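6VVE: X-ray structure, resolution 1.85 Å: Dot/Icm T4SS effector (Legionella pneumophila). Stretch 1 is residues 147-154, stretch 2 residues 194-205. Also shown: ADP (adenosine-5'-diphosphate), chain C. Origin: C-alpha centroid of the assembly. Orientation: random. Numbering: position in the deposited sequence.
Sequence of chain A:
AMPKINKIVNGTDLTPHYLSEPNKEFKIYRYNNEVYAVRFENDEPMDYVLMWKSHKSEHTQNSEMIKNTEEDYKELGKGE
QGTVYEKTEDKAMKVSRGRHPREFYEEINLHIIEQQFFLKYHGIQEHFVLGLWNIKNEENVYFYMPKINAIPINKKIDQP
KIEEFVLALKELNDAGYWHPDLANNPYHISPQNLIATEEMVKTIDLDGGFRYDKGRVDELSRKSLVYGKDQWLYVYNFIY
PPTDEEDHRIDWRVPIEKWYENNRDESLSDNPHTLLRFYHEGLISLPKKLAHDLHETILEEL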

# COMPACT_ATOMS: atom_id res chain seq x y z
N LYS A 147 4.51 -12.91 -6.32
CA LYS A 147 4.56 -12.51 -7.72
C LYS A 147 3.14 -12.39 -8.26
O LYS A 147 2.34 -13.33 -8.15
CB LYS A 147 5.35 -13.53 -8.55
CG LYS A 147 5.10 -13.42 -10.04
CD LYS A 147 6.11 -14.22 -10.85
CE LYS A 147 5.84 -14.09 -12.36
NZ LYS A 147 4.56 -14.75 -12.77
N ILE A 148 2.84 -11.23 -8.84
CA ILE A 148 1.54 -10.98 -9.44
C ILE A 148 1.69 -10.95 -10.96
O ILE A 148 2.80 -10.81 -11.49
CB ILE A 148 0.90 -9.68 -8.93
CG1 ILE A 148 1.79 -8.48 -9.26
CG2 ILE A 148 0.67 -9.77 -7.42
CD1 ILE A 148 1.28 -7.16 -8.71
N ASN A 149 0.56 -11.10 -11.66
CA ASN A 149 0.53 -11.21 -13.11
C ASN A 149 -0.35 -10.11 -13.68
O ASN A 149 -1.57 -10.12 -13.49
CB ASN A 149 0.02 -12.59 -13.54
CG ASN A 149 0.93 -13.71 -13.07
OD1 ASN A 149 2.00 -13.93 -13.64
ND2 ASN A 149 0.49 -14.45 -12.05
N ALA A 150 0.27 -9.16 -14.39
CA ALA A 150 -0.46 -8.03 -14.93
C ALA A 150 -1.28 -8.44 -16.15
O ALA A 150 -0.89 -9.32 -16.92
CB ALA A 150 0.50 -6.90 -15.32
N ILE A 151 -2.43 -7.80 -16.31
CA ILE A 151 -3.28 -8.02 -17.48
C ILE A 151 -3.72 -6.67 -18.01
O ILE A 151 -3.52 -5.65 -17.34
CB ILE A 151 -4.48 -8.92 -17.14
CG1 ILE A 151 -5.32 -8.30 -16.03
CG2 ILE A 151 -4.00 -10.31 -16.74
CD1 ILE A 151 -6.81 -8.49 -16.22
N PRO A 152 -4.33 -6.60 -19.20
CA PRO A 152 -4.70 -5.30 -19.76
C PRO A 152 -5.65 -4.54 -18.85
O PRO A 152 -6.37 -5.11 -18.02
CB PRO A 152 -5.38 -5.66 -21.09
CG PRO A 152 -4.81 -6.98 -21.46
CD PRO A 152 -4.58 -7.71 -20.15
N ILE A 153 -5.65 -3.22 -19.03
CA ILE A 153 -6.52 -2.32 -18.30
C ILE A 153 -7.52 -1.71 -19.27
O ILE A 153 -7.14 -1.22 -20.34
CB ILE A 153 -5.71 -1.22 -17.59
CG1 ILE A 153 -4.88 -0.41 -18.59
CG2 ILE A 153 -4.80 -1.84 -16.54
CD1 ILE A 153 -4.99 1.09 -18.40
N ASN A 154 -8.80 -1.77 -18.91
CA ASN A 154 -9.85 -1.01 -19.58
C ASN A 154 -10.49 -0.12 -18.52
O ASN A 154 -10.99 -0.62 -17.51
CB ASN A 154 -10.87 -1.93 -20.24
CG ASN A 154 -11.71 -1.19 -21.27
OD1 ASN A 154 -12.88 -0.88 -21.02
ND2 ASN A 154 -11.13 -0.91 -22.43
N LEU A 194 0.66 0.66 -10.22
CA LEU A 194 -0.65 0.04 -10.20
C LEU A 194 -0.65 -1.12 -11.18
O LEU A 194 -0.31 -0.94 -12.36
CB LEU A 194 -1.75 1.03 -10.57
CG LEU A 194 -1.99 2.21 -9.63
CD1 LEU A 194 -3.07 3.12 -10.22
CD2 LEU A 194 -2.38 1.73 -8.25
N ILE A 195 -1.02 -2.31 -10.71
CA ILE A 195 -1.05 -3.52 -11.53
C ILE A 195 -2.46 -4.09 -11.47
O ILE A 195 -3.01 -4.30 -10.37
CB ILE A 195 -0.02 -4.56 -11.06
CG1 ILE A 195 1.35 -3.92 -10.85
CG2 ILE A 195 0.07 -5.70 -12.06
CD1 ILE A 195 1.96 -3.33 -12.10
N ALA A 196 -3.03 -4.37 -12.63
CA ALA A 196 -4.35 -4.98 -12.73
C ALA A 196 -4.20 -6.48 -12.92
O ALA A 196 -3.49 -6.93 -13.83
CB ALA A 196 -5.15 -4.38 -13.89
N THR A 197 -4.87 -7.25 -12.06
CA THR A 197 -4.94 -8.70 -12.19
C THR A 197 -6.36 -9.08 -12.61
O THR A 197 -7.18 -8.23 -12.95
CB THR A 197 -4.53 -9.37 -10.88
OG1 THR A 197 -5.48 -9.04 -9.86
CG2 THR A 197 -3.14 -8.91 -10.46
N GLU A 198 -6.65 -10.38 -12.58
CA GLU A 198 -7.96 -10.86 -13.00
C GLU A 198 -9.07 -10.23 -12.17
O GLU A 198 -10.05 -9.69 -12.71
CB GLU A 198 -8.02 -12.38 -12.91
CG GLU A 198 -7.02 -13.10 -13.78
CD GLU A 198 -7.32 -12.96 -15.27
OE1 GLU A 198 -8.38 -12.40 -15.62
OE2 GLU A 198 -6.48 -13.40 -16.08
N GLU A 199 -8.93 -10.27 -10.84
CA GLU A 199 -10.01 -9.89 -9.94
C GLU A 199 -9.96 -8.43 -9.51
O GLU A 199 -11.00 -7.87 -9.14
CB GLU A 199 -9.97 -10.77 -8.69
CG GLU A 199 -10.03 -12.26 -8.96
CD GLU A 199 -11.43 -12.75 -9.24
OE1 GLU A 199 -11.82 -13.80 -8.70
OE2 GLU A 199 -12.15 -12.07 -10.01
N MSE A 200 -8.79 -7.80 -9.56
CA MSE A 200 -8.62 -6.51 -8.92
C MSE A 200 -7.42 -5.73 -9.43
O MSE A 200 -6.72 -6.17 -10.35
CB MSE A 200 -8.46 -6.73 -7.41
CG MSE A 200 -7.18 -7.47 -7.05
SE MSE A 200 -7.08 -7.99 -5.16
CE MSE A 200 -8.49 -9.32 -5.13
N VAL A 201 -7.18 -4.57 -8.83
CA VAL A 201 -5.97 -3.79 -9.03
C VAL A 201 -5.18 -3.82 -7.74
O VAL A 201 -5.74 -3.60 -6.66
CB VAL A 201 -6.31 -2.35 -9.45
CG1 VAL A 201 -5.10 -1.44 -9.24
CG2 VAL A 201 -6.75 -2.31 -10.89
N LYS A 202 -3.88 -4.11 -7.85
CA LYS A 202 -2.95 -4.10 -6.73
C LYS A 202 -1.90 -3.02 -6.96
O LYS A 202 -1.75 -2.47 -8.06
CB LYS A 202 -2.28 -5.47 -6.57
CG LYS A 202 -3.24 -6.65 -6.50
CD LYS A 202 -2.47 -7.97 -6.50
CE LYS A 202 -3.40 -9.17 -6.45
NZ LYS A 202 -4.04 -9.32 -5.11
N THR A 203 -1.16 -2.71 -5.90
CA THR A 203 -0.08 -1.73 -5.98
C THR A 203 1.20 -2.36 -5.45
O THR A 203 1.19 -3.09 -4.45
CB THR A 203 -0.41 -0.45 -5.20
OG1 THR A 203 0.63 0.52 -5.46
CG2 THR A 203 -0.49 -0.71 -3.70
N ILE A 204 2.32 -2.04 -6.11
CA ILE A 204 3.62 -2.61 -5.79
C ILE A 204 4.58 -1.49 -5.40
O ILE A 204 4.16 -0.35 -5.16
CB ILE A 204 4.16 -3.42 -6.98
CG1 ILE A 204 4.22 -2.55 -8.23
CG2 ILE A 204 3.29 -4.64 -7.22
CD1 ILE A 204 4.92 -3.21 -9.42
N ASP A 205 5.87 -1.81 -5.34
CA ASP A 205 6.91 -0.85 -4.96
C ASP A 205 6.74 -0.41 -3.51
O ASP A 205 6.89 0.77 -3.19
CB ASP A 205 6.90 0.36 -5.90
CG ASP A 205 8.19 1.17 -5.83
OD1 ASP A 205 9.21 0.63 -5.35
OD2 ASP A 205 8.18 2.34 -6.24
PB ADP C . 9.67 1.05 -9.48
O1B ADP C . 8.47 1.97 -9.56
O2B ADP C . 10.18 0.61 -10.83
O3B ADP C . 10.75 1.50 -8.52
PA ADP C . 9.87 -1.68 -8.73
O1A ADP C . 9.42 -2.35 -7.46
O2A ADP C . 11.34 -1.41 -8.95
O3A ADP C . 9.07 -0.29 -8.81
O5' ADP C . 9.33 -2.58 -9.94
C5' ADP C . 9.85 -2.46 -11.26
C4' ADP C . 9.12 -3.41 -12.17
O4' ADP C . 9.27 -4.78 -11.75
C3' ADP C . 7.59 -3.15 -12.24
O3' ADP C . 7.23 -2.22 -13.22
C2' ADP C . 7.02 -4.55 -12.52
O2' ADP C . 6.88 -4.75 -13.91
C1' ADP C . 8.06 -5.52 -11.93
N9 ADP C . 7.54 -6.01 -10.64
C8 ADP C . 7.76 -5.43 -9.44
N7 ADP C . 7.13 -6.11 -8.45
C5 ADP C . 6.50 -7.15 -9.02
C6 ADP C . 5.65 -8.26 -8.55
N6 ADP C . 5.37 -8.39 -7.24
N1 ADP C . 5.18 -9.14 -9.47
C2 ADP C . 5.46 -9.02 -10.79
N3 ADP C . 6.23 -8.03 -11.28
C4 ADP C . 6.76 -7.08 -10.46
O HOH W 1 -3.68 -11.97 -13.15
O HOH W 2 -1.95 -3.73 -15.43

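A single direct hydrogen bond joins the two stretches, and water extends it in both directions along the backbone. The amide N of Ile151 donates to the carbonyl O of Ala196 (2.8 Å, 145° at the hydrogen), and the same oxygen receives a CA-H...O contact from CA of Ala150 at 3.4 Å. Where further direct backbone bonds are absent, water fills the gaps. One molecule donates to O of Ile151 and accepts from N of Ala196, both at 3.1 Å; another donates to O of Asn149 at 2.8 Å and accepts a weak bond from N of Glu198 at 3.4 Å.

The second stretch is a hairpin, its strands tied by the reciprocal bonds Ile195 N to Lys202 O (2.8 Å) and Lys202 N to Ile195 O (2.7 Å). Against it packs Ile148, which is buried and whose CB points toward the hairpin. With chi1 p and chi2 t, its CD1 lies 3.7 Å from CB of Ile195 and 3.6 Å from CG2 of Ile204, while its CG2 meets the aliphatic part of Lys202, 3.7 Å from CD. The long methylene chain of Lys202 thus lines an apolar site while its NZ is hydrogen-bonded elsewhere in the structure. The backbone of Ile148 faces the nucleotide: its N donates to N1 of ADP at 3.2 Å, so one residue serves both the adenine and the hairpin.

Small side chains permit close approach farther along. CB of Ala150 sits 3.5 Å from CG2 of Ile195, and the buried CB of Ala196 is 3.7 Å from CG2 of Ile153, a poorly ordered residue. The end of Ile151 reaches inward, bringing CD1 to 3.3 Å from O of Thr197. Thr197 itself turns its hydroxyl to its own hairpin, OG1 donating to O of Met200 (3.2 Å), and leaves CG2 3.6 Å from O of Asn149.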